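Local coordinates for putative short-chain dehydrogenase/reductase (Burkholderia xenovorans, PDB 5JY1), which binds NAD and probably acts as an oxidoreductase of the short-chain dehydrogenase/reductase family, perhaps a 3-oxoacyl-[acyl-carrier-protein] reductase, at residues Val68-Thr73 with Glu79-Ser84; Gly29-Phe34 with Val41-Ile46. All blocks are in the same frame, centred on the assembly; numbering follows the deposited sequence. Where two conformers were deposited one is given.

Contact 1: Val68-Thr73 with Glu79-Ser84. With NAD (nicotinamide-adenine-dinucleotide), chain E.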
loop_
_atom_site.group_PDB
_atom_site.type_symbol
_atom_site.label_atom_id
_atom_site.label_comp_id
_atom_site.label_asym_id
_atom_site.label_seq_id
_atom_site.Cartn_x
_atom_site.Cartn_y
_atom_site.Cartn_z
ATOM N N VAL A 68 -30.879 -2.915 21.183
ATOM C CA VAL A 68 -31.206 -4.313 20.921
ATOM C C VAL A 68 -30.043 -5.140 21.444
ATOM O O VAL A 68 -28.935 -5.072 20.895
ATOM C CB VAL A 68 -31.446 -4.588 19.429
ATOM C CG1 VAL A 68 -31.803 -6.056 19.212
ATOM C CG2 VAL A 68 -32.561 -3.684 18.897
ATOM N N LYS A 69 -30.278 -5.895 22.520
ATOM C CA LYS A 69 -29.213 -6.727 23.056
ATOM C C LYS A 69 -28.747 -7.701 21.981
ATOM O O LYS A 69 -29.558 -8.414 21.376
ATOM C CB LYS A 69 -29.676 -7.471 24.313
ATOM C CG LYS A 69 -28.515 -8.078 25.093
ATOM C CD LYS A 69 -28.985 -8.914 26.287
ATOM C CE LYS A 69 -29.405 -8.049 27.466
ATOM N NZ LYS A 69 -29.914 -8.854 28.614
ATOM N N THR A 70 -27.435 -7.708 21.739
ATOM C CA THR A 70 -26.815 -8.434 20.637
ATOM C C THR A 70 -25.475 -8.986 21.092
ATOM O O THR A 70 -24.668 -8.255 21.674
ATOM C CB THR A 70 -26.604 -7.518 19.420
ATOM O OG1 THR A 70 -27.849 -6.924 19.046
ATOM C CG2 THR A 70 -26.058 -8.301 18.232
ATOM N N ASP A 71 -25.242 -10.269 20.817
ATOM C CA ASP A 71 -23.965 -10.935 21.061
ATOM C C ASP A 71 -23.402 -11.295 19.691
ATOM O O ASP A 71 -23.880 -12.243 19.058
ATOM C CB ASP A 71 -24.163 -12.177 21.935
ATOM C CG ASP A 71 -22.855 -12.897 22.267
ATOM O OD1 ASP A 71 -21.825 -12.641 21.614
ATOM O OD2 ASP A 71 -22.866 -13.750 23.185
ATOM N N VAL A 72 -22.383 -10.553 19.240
ATOM C CA VAL A 72 -21.873 -10.720 17.880
ATOM C C VAL A 72 -21.060 -12.003 17.726
ATOM O O VAL A 72 -20.601 -12.309 16.623
ATOM C CB VAL A 72 -21.037 -9.508 17.423
ATOM C CG1 VAL A 72 -21.885 -8.226 17.457
ATOM C CG2 VAL A 72 -19.772 -9.363 18.263
ATOM N N THR A 73 -20.876 -12.763 18.811
ATOM C CA THR A 73 -20.320 -14.106 18.662
ATOM C C THR A 73 -21.374 -15.122 18.238
ATOM O O THR A 73 -21.029 -16.285 17.997
ATOM C CB THR A 73 -19.642 -14.569 19.958
ATOM O OG1 THR A 73 -20.620 -14.749 20.986
ATOM C CG2 THR A 73 -18.599 -13.553 20.421
ATOM N N GLU A 79 -28.426 -11.833 13.368
ATOM C CA GLU A 79 -29.536 -11.869 12.423
ATOM C C GLU A 79 -30.809 -11.334 13.061
ATOM O O GLU A 79 -31.581 -10.610 12.420
ATOM C CB GLU A 79 -29.743 -13.298 11.908
ATOM C CG GLU A 79 -28.636 -13.743 10.967
ATOM C CD GLU A 79 -28.815 -15.153 10.454
ATOM O OE1 GLU A 79 -29.570 -15.920 11.076
ATOM O OE2 GLU A 79 -28.185 -15.493 9.428
ATOM N N ALA A 80 -31.010 -11.632 14.344
ATOM C CA ALA A 80 -32.175 -11.105 15.046
ATOM C C ALA A 80 -32.109 -9.584 15.158
ATOM O O ALA A 80 -33.127 -8.898 15.008
ATOM C CB ALA A 80 -32.285 -11.762 16.427
ATOM N N ALA A 81 -30.915 -9.040 15.399
ATOM C CA ALA A 81 -30.774 -7.591 15.499
ATOM C C ALA A 81 -31.038 -6.907 14.160
ATOM O O ALA A 81 -31.635 -5.824 14.116
ATOM C CB ALA A 81 -29.379 -7.238 16.013
ATOM N N VAL A 82 -30.604 -7.526 13.060
ATOM C CA VAL A 82 -30.890 -6.979 11.733
ATOM C C VAL A 82 -32.393 -6.978 11.467
ATOM O O VAL A 82 -32.941 -5.999 10.942
ATOM C CB VAL A 82 -30.113 -7.764 10.655
ATOM C CG1 VAL A 82 -30.615 -7.412 9.268
ATOM C CG2 VAL A 82 -28.616 -7.470 10.762
ATOM N N ARG A 83 -33.088 -8.065 11.829
ATOM C CA ARG A 83 -34.543 -8.076 11.685
ATOM C C ARG A 83 -35.189 -6.995 12.541
ATOM O O ARG A 83 -36.156 -6.359 12.113
ATOM C CB ARG A 83 -35.134 -9.439 12.055
ATOM C CG ARG A 83 -34.755 -10.573 11.108
ATOM C CD ARG A 83 -35.645 -11.800 11.324
ATOM N NE ARG A 83 -35.505 -12.367 12.664
ATOM C CZ ARG A 83 -34.557 -13.230 13.023
ATOM N NH1 ARG A 83 -33.642 -13.630 12.146
ATOM N NH2 ARG A 83 -34.519 -13.693 14.268
ATOM N N SER A 84 -34.685 -6.799 13.764
ATOM C CA SER A 84 -35.228 -5.751 14.628
ATOM C C SER A 84 -35.114 -4.378 13.976
ATOM O O SER A 84 -36.052 -3.572 14.046
ATOM C CB SER A 84 -34.520 -5.761 15.983
ATOM O OG SER A 84 -34.768 -6.971 16.690
HETATM P PA NAD E . -14.177 -0.593 23.386
HETATM O O1A NAD E . -13.493 -1.696 24.136
HETATM O O2A NAD E . -14.089 0.758 24.079
HETATM O O5B NAD E . -15.778 -0.970 23.097
HETATM C C5B NAD E . -16.038 -2.263 22.675
HETATM C C4B NAD E . -17.608 -2.462 22.650
HETATM O O4B NAD E . -17.863 -3.622 22.146
HETATM C C3B NAD E . -18.123 -2.502 24.131
HETATM O O3B NAD E . -19.243 -1.683 24.269
HETATM C C2B NAD E . -18.459 -3.960 24.332
HETATM O O2B NAD E . -19.467 -4.138 25.443
HETATM C C1B NAD E . -18.928 -4.298 23.146
HETATM N N9A NAD E . -18.895 -5.737 22.956
HETATM C C8A NAD E . -17.936 -6.565 23.379
HETATM N N7A NAD E . -18.269 -7.788 23.020
HETATM C C5A NAD E . -19.436 -7.723 22.374
HETATM C C6A NAD E . -20.221 -8.726 21.803
HETATM N N6A NAD E . -20.122 -10.171 21.653
HETATM N N1A NAD E . -21.355 -8.408 21.209
HETATM C C2A NAD E . -21.755 -7.094 21.159
HETATM N N3A NAD E . -21.004 -6.114 21.718
HETATM C C4A NAD E . -19.825 -6.453 22.328
HETATM O O3 NAD E . -13.496 -0.514 21.884
HETATM P PN NAD E . -12.934 0.792 21.083
HETATM O O1N NAD E . -11.586 1.188 21.664
HETATM O O2N NAD E . -13.886 2.001 21.127
HETATM O O5D NAD E . -12.676 0.297 19.523
HETATM C C5D NAD E . -13.801 0.109 18.667
HETATM C C4D NAD E . -13.327 -0.433 17.278
HETATM O O4D NAD E . -12.299 0.284 16.827
HETATM C C3D NAD E . -12.801 -1.861 17.458
HETATM O O3D NAD E . -13.091 -2.624 16.386
HETATM C C2D NAD E . -11.272 -1.655 17.574
HETATM O O2D NAD E . -10.620 -2.951 17.243
HETATM C C1D NAD E . -11.029 -0.698 16.703
HETATM N N1N NAD E . -9.830 0.062 17.019
HETATM C C2N NAD E . -9.837 1.002 18.003
HETATM C C3N NAD E . -8.684 1.729 18.308
HETATM C C7N NAD E . -8.680 2.771 19.401
HETATM O O7N NAD E . -7.729 3.527 19.536
HETATM N N7N NAD E . -9.775 2.880 20.283
HETATM C C4N NAD E . -7.531 1.489 17.604
HETATM C C5N NAD E . -7.520 0.562 16.623
HETATM C C6N NAD E . -8.683 -0.160 16.319
#

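Contact 2: Gly29-Phe34 with Val41-Ile46. With NAD (nicotinamide-adenine-dinucleotide), chain E.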
loop_
_atom_site.group_PDB
_atom_site.type_symbol
_atom_site.label_atom_id
_atom_site.label_comp_id
_atom_site.label_asym_id
_atom_site.label_seq_id
_atom_site.Cartn_x
_atom_site.Cartn_y
_atom_site.Cartn_z
ATOM N N GLY A 29 -19.463 6.771 20.151
ATOM C CA GLY A 29 -19.259 8.039 19.472
ATOM C C GLY A 29 -19.858 8.040 18.082
ATOM O O GLY A 29 -20.469 9.026 17.660
ATOM N N VAL A 30 -19.704 6.929 17.356
ATOM C CA VAL A 30 -20.311 6.809 16.033
ATOM C C VAL A 30 -21.835 6.837 16.138
ATOM O O VAL A 30 -22.514 7.530 15.370
ATOM C CB VAL A 30 -19.811 5.531 15.330
ATOM C CG1 VAL A 30 -20.580 5.299 14.038
ATOM C CG2 VAL A 30 -18.310 5.630 15.051
ATOM N N ALA A 31 -22.397 6.077 17.085
ATOM C CA ALA A 31 -23.849 6.040 17.226
ATOM C C ALA A 31 -24.418 7.425 17.517
ATOM O O ALA A 31 -25.434 7.816 16.937
ATOM C CB ALA A 31 -24.248 5.057 18.331
ATOM N N ARG A 32 -23.783 8.174 18.422
ATOM C CA ARG A 32 -24.258 9.520 18.732
ATOM C C ARG A 32 -24.117 10.451 17.531
ATOM O O ARG A 32 -25.000 11.284 17.281
ATOM C CB ARG A 32 -23.509 10.070 19.948
ATOM C CG ARG A 32 -23.964 9.466 21.276
ATOM C CD ARG A 32 -22.967 9.736 22.389
ATOM N NE ARG A 32 -22.718 11.165 22.550
ATOM C CZ ARG A 32 -23.277 11.928 23.482
ATOM N NH1 ARG A 32 -24.116 11.404 24.366
ATOM N NH2 ARG A 32 -22.989 13.221 23.536
ATOM N N SER A 33 -23.014 10.329 16.780
ATOM C CA SER A 33 -22.848 11.136 15.572
ATOM C C SER A 33 -23.933 10.825 14.554
ATOM O O SER A 33 -24.492 11.738 13.937
ATOM C CB SER A 33 -21.468 10.898 14.952
ATOM O OG SER A 33 -20.442 11.169 15.880
ATOM N N PHE A 34 -24.243 9.539 14.363
ATOM C CA PHE A 34 -25.319 9.146 13.456
ATOM C C PHE A 34 -26.661 9.708 13.912
ATOM O O PHE A 34 -27.474 10.150 13.090
ATOM C CB PHE A 34 -25.413 7.618 13.376
ATOM C CG PHE A 34 -24.352 6.962 12.533
ATOM C CD1 PHE A 34 -23.297 7.683 11.997
ATOM C CD2 PHE A 34 -24.430 5.600 12.266
ATOM C CE1 PHE A 34 -22.329 7.052 11.213
ATOM C CE2 PHE A 34 -23.476 4.970 11.477
ATOM C CZ PHE A 34 -22.424 5.697 10.959
ATOM N N VAL A 41 -30.827 4.759 15.002
ATOM C CA VAL A 41 -29.629 3.983 15.308
ATOM C C VAL A 41 -29.996 2.812 16.209
ATOM O O VAL A 41 -30.463 3.012 17.337
ATOM C CB VAL A 41 -28.543 4.846 15.960
ATOM C CG1 VAL A 41 -27.262 4.040 16.068
ATOM C CG2 VAL A 41 -28.312 6.129 15.137
ATOM N N ILE A 42 -29.735 1.600 15.725
ATOM C CA ILE A 42 -29.832 0.400 16.553
ATOM C C ILE A 42 -28.533 0.225 17.328
ATOM O O ILE A 42 -27.444 0.144 16.744
ATOM C CB ILE A 42 -30.133 -0.840 15.704
ATOM C CG1 ILE A 42 -31.500 -0.708 15.037
ATOM C CG2 ILE A 42 -30.095 -2.097 16.586
ATOM C CD1 ILE A 42 -32.658 -0.715 16.030
ATOM N N ILE A 43 -28.648 0.157 18.651
ATOM C CA ILE A 43 -27.495 0.009 19.536
ATOM C C ILE A 43 -27.364 -1.491 19.770
ATOM O O ILE A 43 -28.011 -2.061 20.648
ATOM C CB ILE A 43 -27.672 0.789 20.841
ATOM C CG1 ILE A 43 -28.004 2.264 20.563
ATOM C CG2 ILE A 43 -26.423 0.680 21.720
ATOM C CD1 ILE A 43 -27.000 2.981 19.663
ATOM N N ALA A 44 -26.552 -2.145 18.939
ATOM C CA ALA A 44 -26.432 -3.605 18.971
ATOM C C ALA A 44 -25.277 -3.974 19.895
ATOM O O ALA A 44 -24.145 -4.189 19.462
ATOM C CB ALA A 44 -26.246 -4.157 17.563
ATOM N N GLU A 45 -25.585 -4.080 21.189
ATOM C CA GLU A 45 -24.596 -4.096 22.259
ATOM C C GLU A 45 -24.903 -5.232 23.235
ATOM O O GLU A 45 -26.070 -5.504 23.528
ATOM C CB GLU A 45 -24.598 -2.721 22.975
ATOM C CG GLU A 45 -23.836 -2.645 24.280
ATOM C CD GLU A 45 -22.360 -2.921 24.120
ATOM O OE1 GLU A 45 -21.700 -2.241 23.296
ATOM O OE2 GLU A 45 -21.862 -3.830 24.815
ATOM N N ILE A 46 -23.856 -5.903 23.733
ATOM C CA ILE A 46 -24.068 -7.025 24.657
ATOM C C ILE A 46 -24.271 -6.544 26.097
ATOM O O ILE A 46 -24.972 -7.202 26.884
ATOM C CB ILE A 46 -22.901 -8.028 24.554
ATOM C CG1 ILE A 46 -23.262 -9.364 25.214
ATOM C CG2 ILE A 46 -21.622 -7.444 25.165
ATOM C CD1 ILE A 46 -22.304 -10.491 24.862
HETATM P PA NAD E . -14.177 -0.593 23.386
HETATM O O1A NAD E . -13.493 -1.696 24.136
HETATM O O2A NAD E . -14.089 0.758 24.079
HETATM O O5B NAD E . -15.778 -0.970 23.097
HETATM C C5B NAD E . -16.038 -2.263 22.675
HETATM C C4B NAD E . -17.608 -2.462 22.650
HETATM O O4B NAD E . -17.863 -3.622 22.146
HETATM C C3B NAD E . -18.123 -2.502 24.131
HETATM O O3B NAD E . -19.243 -1.683 24.269
HETATM C C2B NAD E . -18.459 -3.960 24.332
HETATM O O2B NAD E . -19.467 -4.138 25.443
HETATM C C1B NAD E . -18.928 -4.298 23.146
HETATM N N9A NAD E . -18.895 -5.737 22.956
HETATM C C8A NAD E . -17.936 -6.565 23.379
HETATM N N7A NAD E . -18.269 -7.788 23.020
HETATM C C5A NAD E . -19.436 -7.723 22.374
HETATM C C6A NAD E . -20.221 -8.726 21.803
HETATM N N6A NAD E . -20.122 -10.171 21.653
HETATM N N1A NAD E . -21.355 -8.408 21.209
HETATM C C2A NAD E . -21.755 -7.094 21.159
HETATM N N3A NAD E . -21.004 -6.114 21.718
HETATM C C4A NAD E . -19.825 -6.453 22.328
HETATM O O3 NAD E . -13.496 -0.514 21.884
HETATM P PN NAD E . -12.934 0.792 21.083
HETATM O O1N NAD E . -11.586 1.188 21.664
HETATM O O2N NAD E . -13.886 2.001 21.127
HETATM O O5D NAD E . -12.676 0.297 19.523
HETATM C C5D NAD E . -13.801 0.109 18.667
HETATM C C4D NAD E . -13.327 -0.433 17.278
HETATM O O4D NAD E . -12.299 0.284 16.827
HETATM C C3D NAD E . -12.801 -1.861 17.458
HETATM O O3D NAD E . -13.091 -2.624 16.386
HETATM C C2D NAD E . -11.272 -1.655 17.574
HETATM O O2D NAD E . -10.620 -2.951 17.243
HETATM C C1D NAD E . -11.029 -0.698 16.703
HETATM N N1N NAD E . -9.830 0.062 17.019
HETATM C C2N NAD E . -9.837 1.002 18.003
HETATM C C3N NAD E . -8.684 1.729 18.308
HETATM C C7N NAD E . -8.680 2.771 19.401
HETATM O O7N NAD E . -7.729 3.527 19.536
HETATM N N7N NAD E . -9.775 2.880 20.283
HETATM C C4N NAD E . -7.531 1.489 17.604
HETATM C C5N NAD E . -7.520 0.562 16.623
HETATM C C6N NAD E . -8.683 -0.160 16.319
#

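Contact 1: Val68-Thr73 with Glu79-Ser84
Ala81, Val68 and Ser84 bury most of the surface where the end of strand 64-69 rests on helix 75-89. Val68 points its side chain at the helix and sets CG1 against Ala81, 4.1 Å from Ala81 CA, while the same methyl lies 4.0 Å from Ser84 OG. With CG1 trans to the backbone N (chi1 -179°), the second methyl, CG2, is turned to the CB of Ser84, so the valine fork spans one turn of the helix. The methyl of Ala81 is met by Thr70 as well, whose OG1 comes to 3.4 Å from Ala81 CB. That hydroxyl is engaged within its own segment: it donates to Val68 O at 2.8 Å, approaching from above the carbonyl plane, which fixes the threonine rotation and leaves its CG2 also facing the alanine. Beside them in the sheet, Val68 touches Ile42 and Thr70 touches Ala44 of strand 40-45.

Past Thr70 the chain leaves the helix and turns to the cofactor. Val72 N gives a nearly straight hydrogen bond (172°) to N1A of the NAD adenine, 3.1 Å away, and Asp71 OD1 receives a weak one from N6A. The same carboxylate oxygen closes an Asx turn by accepting from Thr73 N, and Thr73 OG1 donates to it from the same face of the carboxylate plane. Ser77 OG, at the start of the helix, bonds Asp71 N.

No hydrogen bond crosses between the segments; strand and helix are joined by methyl groups and by two hydroxyls that meet methyls. In the following turn Val72 N and Asp71 OD1 bond the adenine edge while Thr73 steadies the aspartate, consistent with the Asp-Val adenine-binding motif of classical short-chain dehydrogenases.

Contact 2: Gly29-Phe34 with Val41-Ile46
Apolar contacts alone join helix 25-36 to strand 40-45 here, and they centre on Ala31 and Val41. The two methyls of Val41 divide the helix surface between them: CG1 lies 3.9 Å from Ala31 CB, and CG2 reaches Phe34 CB at 3.7 Å while also nearing the carbonyl oxygen of Ala31. Chi1 of -172° sets CG1 opposite the backbone N, which leaves CG2 to face Phe34. Ile43, two residues on, adds only its far end, CD1 lying 3.7 Å from Ala31 CB. Phe34 contributes its CB, whereas its ring leads away from the strand and has Val30 CG1 over one face.

The hydrogen bonds serve other partners. Within the helix, Gly29 O accepts from Ser33 N and, at 2.8 Å, from Ser33 OG, the two donors arriving from opposite faces of the carbonyl plane. At the strand's end Glu45 grips the adenosine ribose with both carboxylate oxygens: OE1 accepts from O3B of NAD at 2.7 Å, and OE2 from O2B at a very short 2.5 Å. Gly23 N and Asn47 N bond the same two oxygens and help to hold the carboxylate in place.

The axes of 29-34 and 41-45 run nearly antiparallel, at 164° and 9.0 Å at closest approach, as expected in the beta-alpha-beta unit of a Rossmann fold. Strand 40-45 is hydrogen-bonded between strands 16-20 and 64-69, and Ile42 projects to the sheet face away from this helix. The Phe34 ring is packed against Ala17 and Val19 of strand 16-20 and against helix 227-239.

Strands 64-69 and 40-45 are neighbours in the parallel sheet, and contacts 1 and 2 pack helices against them from opposite faces. Backbone hydrogen bonds probably join the two strands, with Val68 N 3.0 Å from Ile43 O and Thr70 N 3.1 Å from Glu45 O. Contact 2 is wholly buried and purely apolar; contact 1, at the outermost strand, is only partly buried and admits hydroxyls. Both strands lead to NAD, but their chemistry there differs: a carboxylate takes the ribose hydroxyls at the strand end in contact 2, whereas a backbone amide, with a weaker aspartate bond, holds the adenine in the turn of contact 1. The side chain of Ile46 lies against the same adenine.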